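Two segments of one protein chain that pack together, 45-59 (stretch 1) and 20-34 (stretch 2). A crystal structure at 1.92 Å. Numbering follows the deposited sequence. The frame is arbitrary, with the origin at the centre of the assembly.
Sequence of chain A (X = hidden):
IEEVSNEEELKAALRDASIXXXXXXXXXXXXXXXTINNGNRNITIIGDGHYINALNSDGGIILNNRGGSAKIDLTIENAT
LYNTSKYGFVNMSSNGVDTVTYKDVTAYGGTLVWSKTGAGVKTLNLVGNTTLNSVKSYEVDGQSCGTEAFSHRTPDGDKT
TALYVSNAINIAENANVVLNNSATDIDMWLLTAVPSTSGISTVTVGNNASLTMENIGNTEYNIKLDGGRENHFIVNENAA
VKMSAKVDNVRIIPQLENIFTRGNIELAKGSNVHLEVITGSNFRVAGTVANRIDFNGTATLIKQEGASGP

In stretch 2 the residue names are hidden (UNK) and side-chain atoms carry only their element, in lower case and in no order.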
# COMPACT_ATOMS: atom_id res chain seq x y z
N ILE A 45 0.83 -17.15 3.91
CA ILE A 45 1.02 -17.85 2.66
C ILE A 45 2.49 -17.90 2.33
O ILE A 45 3.12 -16.87 2.10
CB ILE A 45 0.28 -17.18 1.49
CG1 ILE A 45 -1.22 -17.11 1.76
CG2 ILE A 45 0.58 -17.92 0.19
CD1 ILE A 45 -2.01 -16.54 0.59
N ILE A 46 3.04 -19.11 2.31
CA ILE A 46 4.43 -19.32 1.93
C ILE A 46 4.50 -19.56 0.42
O ILE A 46 4.03 -20.59 -0.07
CB ILE A 46 5.06 -20.51 2.68
CG1 ILE A 46 5.06 -20.24 4.19
CG2 ILE A 46 6.46 -20.76 2.18
CD1 ILE A 46 5.47 -21.44 5.02
N GLY A 47 5.07 -18.61 -0.30
CA GLY A 47 4.99 -18.64 -1.75
C GLY A 47 5.91 -19.62 -2.44
O GLY A 47 5.58 -20.13 -3.52
N ASP A 48 7.05 -19.89 -1.81
CA ASP A 48 8.12 -20.68 -2.41
C ASP A 48 8.44 -20.28 -3.87
O ASP A 48 8.69 -21.13 -4.73
CB ASP A 48 7.78 -22.18 -2.35
CG ASP A 48 9.02 -23.06 -2.45
OD1 ASP A 48 10.08 -22.66 -1.92
OD2 ASP A 48 8.94 -24.14 -3.07
N GLY A 49 8.41 -18.98 -4.14
CA GLY A 49 8.79 -18.47 -5.45
C GLY A 49 7.67 -18.53 -6.48
O GLY A 49 7.87 -18.11 -7.62
N HIS A 50 6.50 -19.02 -6.09
CA HIS A 50 5.40 -19.15 -7.05
C HIS A 50 4.62 -17.85 -7.20
O HIS A 50 4.82 -16.91 -6.44
CB HIS A 50 4.47 -20.28 -6.62
CG HIS A 50 5.13 -21.62 -6.58
ND1 HIS A 50 5.48 -22.31 -7.73
CD2 HIS A 50 5.54 -22.38 -5.54
CE1 HIS A 50 6.05 -23.45 -7.39
NE2 HIS A 50 6.11 -23.51 -6.07
N TYR A 51 3.73 -17.80 -8.19
CA TYR A 51 2.89 -16.62 -8.33
C TYR A 51 1.42 -16.96 -8.08
O TYR A 51 1.01 -18.11 -8.16
CB TYR A 51 3.06 -15.97 -9.72
CG TYR A 51 2.43 -16.69 -10.91
CD1 TYR A 51 1.05 -16.72 -11.09
CD2 TYR A 51 3.23 -17.28 -11.89
CE1 TYR A 51 0.47 -17.36 -12.17
CE2 TYR A 51 2.66 -17.93 -12.99
CZ TYR A 51 1.28 -17.96 -13.12
OH TYR A 51 0.70 -18.59 -14.21
N ILE A 52 0.65 -15.92 -7.76
CA ILE A 52 -0.79 -16.01 -7.76
C ILE A 52 -1.31 -14.90 -8.66
O ILE A 52 -0.97 -13.72 -8.48
CB ILE A 52 -1.39 -15.84 -6.35
CG1 ILE A 52 -0.74 -16.83 -5.37
CG2 ILE A 52 -2.91 -16.03 -6.39
CD1 ILE A 52 -1.15 -16.62 -3.95
N ASN A 53 -2.13 -15.27 -9.64
CA ASN A 53 -2.62 -14.29 -10.60
C ASN A 53 -4.14 -14.11 -10.47
O ASN A 53 -4.92 -14.98 -10.88
CB ASN A 53 -2.21 -14.73 -12.01
CG ASN A 53 -2.70 -13.77 -13.09
OD1 ASN A 53 -3.05 -12.62 -12.82
ND2 ASN A 53 -2.72 -14.25 -14.33
N ALA A 54 -4.54 -12.99 -9.90
CA ALA A 54 -5.95 -12.71 -9.65
C ALA A 54 -6.56 -12.01 -10.86
O ALA A 54 -6.36 -10.80 -11.07
CB ALA A 54 -6.13 -11.85 -8.40
N LEU A 55 -7.27 -12.78 -11.68
CA LEU A 55 -7.74 -12.29 -12.97
C LEU A 55 -9.07 -11.57 -12.88
O LEU A 55 -9.45 -10.85 -13.79
CB LEU A 55 -7.85 -13.44 -13.96
CG LEU A 55 -6.51 -13.91 -14.51
CD1 LEU A 55 -6.72 -15.02 -15.52
CD2 LEU A 55 -5.75 -12.74 -15.14
N ASN A 56 -9.80 -11.80 -11.79
CA ASN A 56 -11.14 -11.25 -11.67
C ASN A 56 -11.18 -9.81 -11.18
O ASN A 56 -10.62 -9.48 -10.13
CB ASN A 56 -11.97 -12.14 -10.73
CG ASN A 56 -13.46 -11.98 -10.95
OD1 ASN A 56 -13.90 -11.48 -11.98
ND2 ASN A 56 -14.24 -12.42 -9.97
N SER A 57 -11.88 -8.96 -11.94
CA SER A 57 -12.09 -7.55 -11.58
C SER A 57 -12.75 -7.40 -10.20
O SER A 57 -12.69 -6.34 -9.58
CB SER A 57 -12.93 -6.86 -12.66
OG SER A 57 -14.27 -7.33 -12.67
N ASP A 58 -13.39 -8.47 -9.74
CA ASP A 58 -13.98 -8.50 -8.41
C ASP A 58 -12.92 -8.40 -7.32
O ASP A 58 -13.19 -7.90 -6.23
CB ASP A 58 -14.81 -9.77 -8.21
CG ASP A 58 -15.97 -9.87 -9.18
OD1 ASP A 58 -16.39 -8.81 -9.71
OD2 ASP A 58 -16.48 -10.99 -9.39
N GLY A 59 -11.73 -8.92 -7.60
CA GLY A 59 -10.65 -8.91 -6.63
C GLY A 59 -9.86 -10.21 -6.59
O GLY A 59 -10.15 -11.14 -7.34
N UNK A 20 -3.89 -21.73 9.40
CA UNK A 20 -2.98 -20.62 9.68
C UNK A 20 -1.80 -20.53 8.69
O UNK A 20 -1.26 -19.45 8.47
c UNK A 20 -3.52 -20.69 12.14
c UNK A 20 -2.40 -20.69 11.11
o UNK A 20 -1.59 -21.87 11.26
N UNK A 21 -1.39 -21.66 8.12
CA UNK A 21 -0.23 -21.67 7.23
C UNK A 21 -0.54 -22.39 5.91
O UNK A 21 -1.11 -23.48 5.90
c UNK A 21 0.99 -22.33 7.91
o UNK A 21 1.20 -21.72 9.19
c UNK A 21 2.23 -22.15 7.06
N UNK A 22 -0.17 -21.75 4.81
CA UNK A 22 -0.47 -22.25 3.47
C UNK A 22 0.79 -22.19 2.62
O UNK A 22 1.47 -21.16 2.60
c UNK A 22 -1.61 -21.43 2.82
c UNK A 22 -3.96 -20.58 3.19
c UNK A 22 -2.89 -21.52 3.65
c UNK A 22 -1.85 -21.84 1.37
N UNK A 23 1.14 -23.30 1.96
CA UNK A 23 2.31 -23.33 1.09
C UNK A 23 1.88 -23.54 -0.36
O UNK A 23 1.13 -24.47 -0.65
c UNK A 23 5.18 -25.26 2.85
n UNK A 23 7.31 -25.97 1.71
c UNK A 23 3.27 -24.46 1.47
c UNK A 23 6.05 -25.17 1.60
c UNK A 23 4.02 -24.28 2.77
N UNK A 24 2.36 -22.68 -1.25
CA UNK A 24 2.08 -22.84 -2.67
C UNK A 24 2.99 -23.92 -3.23
O UNK A 24 4.20 -23.89 -3.01
c UNK A 24 1.81 -19.04 -3.74
c UNK A 24 2.29 -21.52 -3.43
c UNK A 24 1.55 -20.29 -2.89
c UNK A 24 0.05 -20.58 -2.80
N UNK A 25 2.41 -24.90 -3.92
CA UNK A 25 3.20 -25.96 -4.55
C UNK A 25 3.28 -25.72 -6.06
O UNK A 25 3.94 -26.45 -6.78
c UNK A 25 4.79 -28.67 -2.48
n UNK A 25 6.14 -28.40 -1.91
c UNK A 25 2.50 -27.70 -2.80
c UNK A 25 2.58 -27.34 -4.28
c UNK A 25 3.84 -27.56 -2.10
N UNK A 26 2.58 -24.69 -6.51
CA UNK A 26 2.48 -24.37 -7.93
C UNK A 26 1.99 -22.94 -8.11
O UNK A 26 1.44 -22.34 -7.18
c UNK A 26 1.52 -25.37 -8.62
n UNK A 26 0.74 -26.09 -10.80
o UNK A 26 2.46 -24.65 -10.71
c UNK A 26 1.61 -25.33 -10.14
N UNK A 27 2.18 -22.38 -9.30
CA UNK A 27 1.57 -21.10 -9.61
C UNK A 27 0.07 -21.25 -9.66
O UNK A 27 -0.45 -22.24 -10.16
n UNK A 27 4.16 -20.91 -12.12
c UNK A 27 2.08 -20.55 -10.95
o UNK A 27 4.22 -20.02 -10.06
c UNK A 27 3.58 -20.47 -11.00
N UNK A 28 -0.64 -20.25 -9.16
CA UNK A 28 -2.09 -20.34 -9.09
C UNK A 28 -2.75 -19.20 -9.84
O UNK A 28 -2.39 -18.02 -9.65
c UNK A 28 -2.53 -21.80 -5.54
c UNK A 28 -2.57 -20.34 -7.63
c UNK A 28 -1.97 -21.56 -6.90
c UNK A 28 -4.09 -20.33 -7.58
N UNK A 29 -3.72 -19.53 -10.68
CA UNK A 29 -4.52 -18.51 -11.34
C UNK A 29 -5.93 -18.49 -10.76
O UNK A 29 -6.62 -19.51 -10.74
o UNK A 29 -3.30 -18.69 -13.42
c UNK A 29 -4.61 -18.75 -12.86
c UNK A 29 -5.48 -17.68 -13.50
N UNK A 30 -6.35 -17.31 -10.31
CA UNK A 30 -7.68 -17.14 -9.72
C UNK A 30 -8.65 -16.50 -10.71
O UNK A 30 -8.46 -15.34 -11.11
c UNK A 30 -6.88 -18.10 -6.87
c UNK A 30 -6.58 -16.70 -7.38
c UNK A 30 -6.58 -15.70 -6.23
c UNK A 30 -7.60 -16.29 -8.45
N UNK A 31 -9.68 -17.24 -11.09
CA UNK A 31 -10.73 -16.70 -11.95
C UNK A 31 -11.81 -16.00 -11.12
O UNK A 31 -12.61 -15.21 -11.64
c UNK A 31 -10.34 -18.47 -13.71
c UNK A 31 -11.35 -17.81 -12.79
n UNK A 31 -9.81 -17.71 -14.65
o UNK A 31 -10.03 -19.65 -13.56
N UNK A 32 -11.79 -16.27 -9.82
CA UNK A 32 -12.74 -15.64 -8.91
C UNK A 32 -12.02 -15.00 -7.73
O UNK A 32 -10.90 -15.40 -7.40
c UNK A 32 -13.73 -16.69 -8.41
n UNK A 32 -14.14 -18.56 -9.89
o UNK A 32 -15.40 -16.71 -10.11
c UNK A 32 -14.51 -17.33 -9.54
N UNK A 33 -12.64 -14.01 -7.10
CA UNK A 33 -12.13 -13.48 -5.85
C UNK A 33 -12.41 -14.48 -4.74
O UNK A 33 -13.43 -15.17 -4.77
c UNK A 33 -12.76 -12.13 -5.52
N UNK A 34 -11.52 -14.56 -3.76
CA UNK A 34 -11.72 -15.41 -2.59
C UNK A 34 -12.05 -14.53 -1.38
O UNK A 34 -11.25 -13.66 -1.03
c UNK A 34 -10.48 -16.25 -2.28
c UNK A 34 -8.87 -17.97 -3.24
c UNK A 34 -10.64 -16.97 -0.95
c UNK A 34 -10.21 -17.27 -3.39
O HOH W 1 6.13 -25.43 -2.67
O HOH W 2 -1.94 -17.02 -15.07
O HOH W 3 -9.33 -12.94 -9.17

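Position 20 has three side-chain atoms: one carbon carrying an oxygen and a carbon. They are out of reach of stretch 1. This is Thr20.

Position 21 has the same set, a carbon bearing one oxygen and one carbon. Its end carbon touches Ile46. It is Thr21. Its CG2 lies 3.9 Å from Ile46 CD1.

Position 22 has four carbons, forked at the first, one arm two carbons long. It pairs with Ile45 in parallel register, and both side chains lie on the same face of the sheet. That is Ile22. Its O accepts a hydrogen bond from Ile46 N at 2.6 Å.

Position 23 has four carbons in a row ending in nitrogen, and the chain packs on Ile46. Hence Lys23. Its CG is 3.9 Å from Ile46 CD1.

Position 24 has four carbons forked at the second. Its CA-to-CB bond points toward stretch 1, and the carbons touch Ile45 and Ile52. This is Leu24, the residue of stretch 2 most covered by the contact. Its CG is 4.0 Å from Ile45 CG2 and its CD1 3.7 Å from Ile52 CG1. It thus bridges the two ladders. Its N donates to Ile46 O at 2.9 Å.

Position 25 again has four carbons in a row and a nitrogen. The CA-to-CB bond points away. It is Lys25. NZ donates to water 1 at 3.1 Å, and that water also donates to Asp48 OD2 at 3.1 Å.

Position 26 has two carbons, the second carrying one oxygen and one nitrogen. Its CA lies over one face of the His50 ring. It is Asn26.

Position 27 has the same atoms. CB sits over the Tyr51 ring, 3.4 Å from the centroid. It is Asn27. OD1 accepts from Tyr51 N at 2.9 Å.

Position 28 has four carbons forked at the first, with one longer arm. Its N donates to Tyr51 O at 2.9 Å, and its O accepts from Asn53 N at 2.8 Å. It is Ile28.

Position 29 has a carbon bearing one oxygen and one carbon. The end carbon touches Leu55. It is Thr29. CG2 is 3.6 Å from Leu55 CD1. OG1 shares water 2 with Tyr51 OH and Asn53 ND2.

Position 30 has four carbons forked at the second, touching Ile52. Its N donates to Asn53 O at 2.8 Å. It is Leu30. CD1 is 3.7 Å from Ile52 CG2.

Position 31 has two carbons, then oxygen and nitrogen, near Leu55. It is Asn31. ND2 comes within 4.2 Å of Leu55 CD1.

Position 32 matches it. Its CA-to-CB bond points away. It is Asn32.

Position 33 has one carbon. CB lies 3.3 Å from Gly59 O. It is Ala33.

Position 34 has four carbons forked at the first, one arm longer, with no contact here. It is Ile34.

Two parallel ladders build the contact. Their register shifts by one between Ile46 and Ile52. Backbone hydrogen bonds align the strands. Ile52 and Ala54 pack with Leu30 on one face; Asn53 and Thr29 share the other.

Stretch 2 20-34: TTIKLKNNITLNNAI
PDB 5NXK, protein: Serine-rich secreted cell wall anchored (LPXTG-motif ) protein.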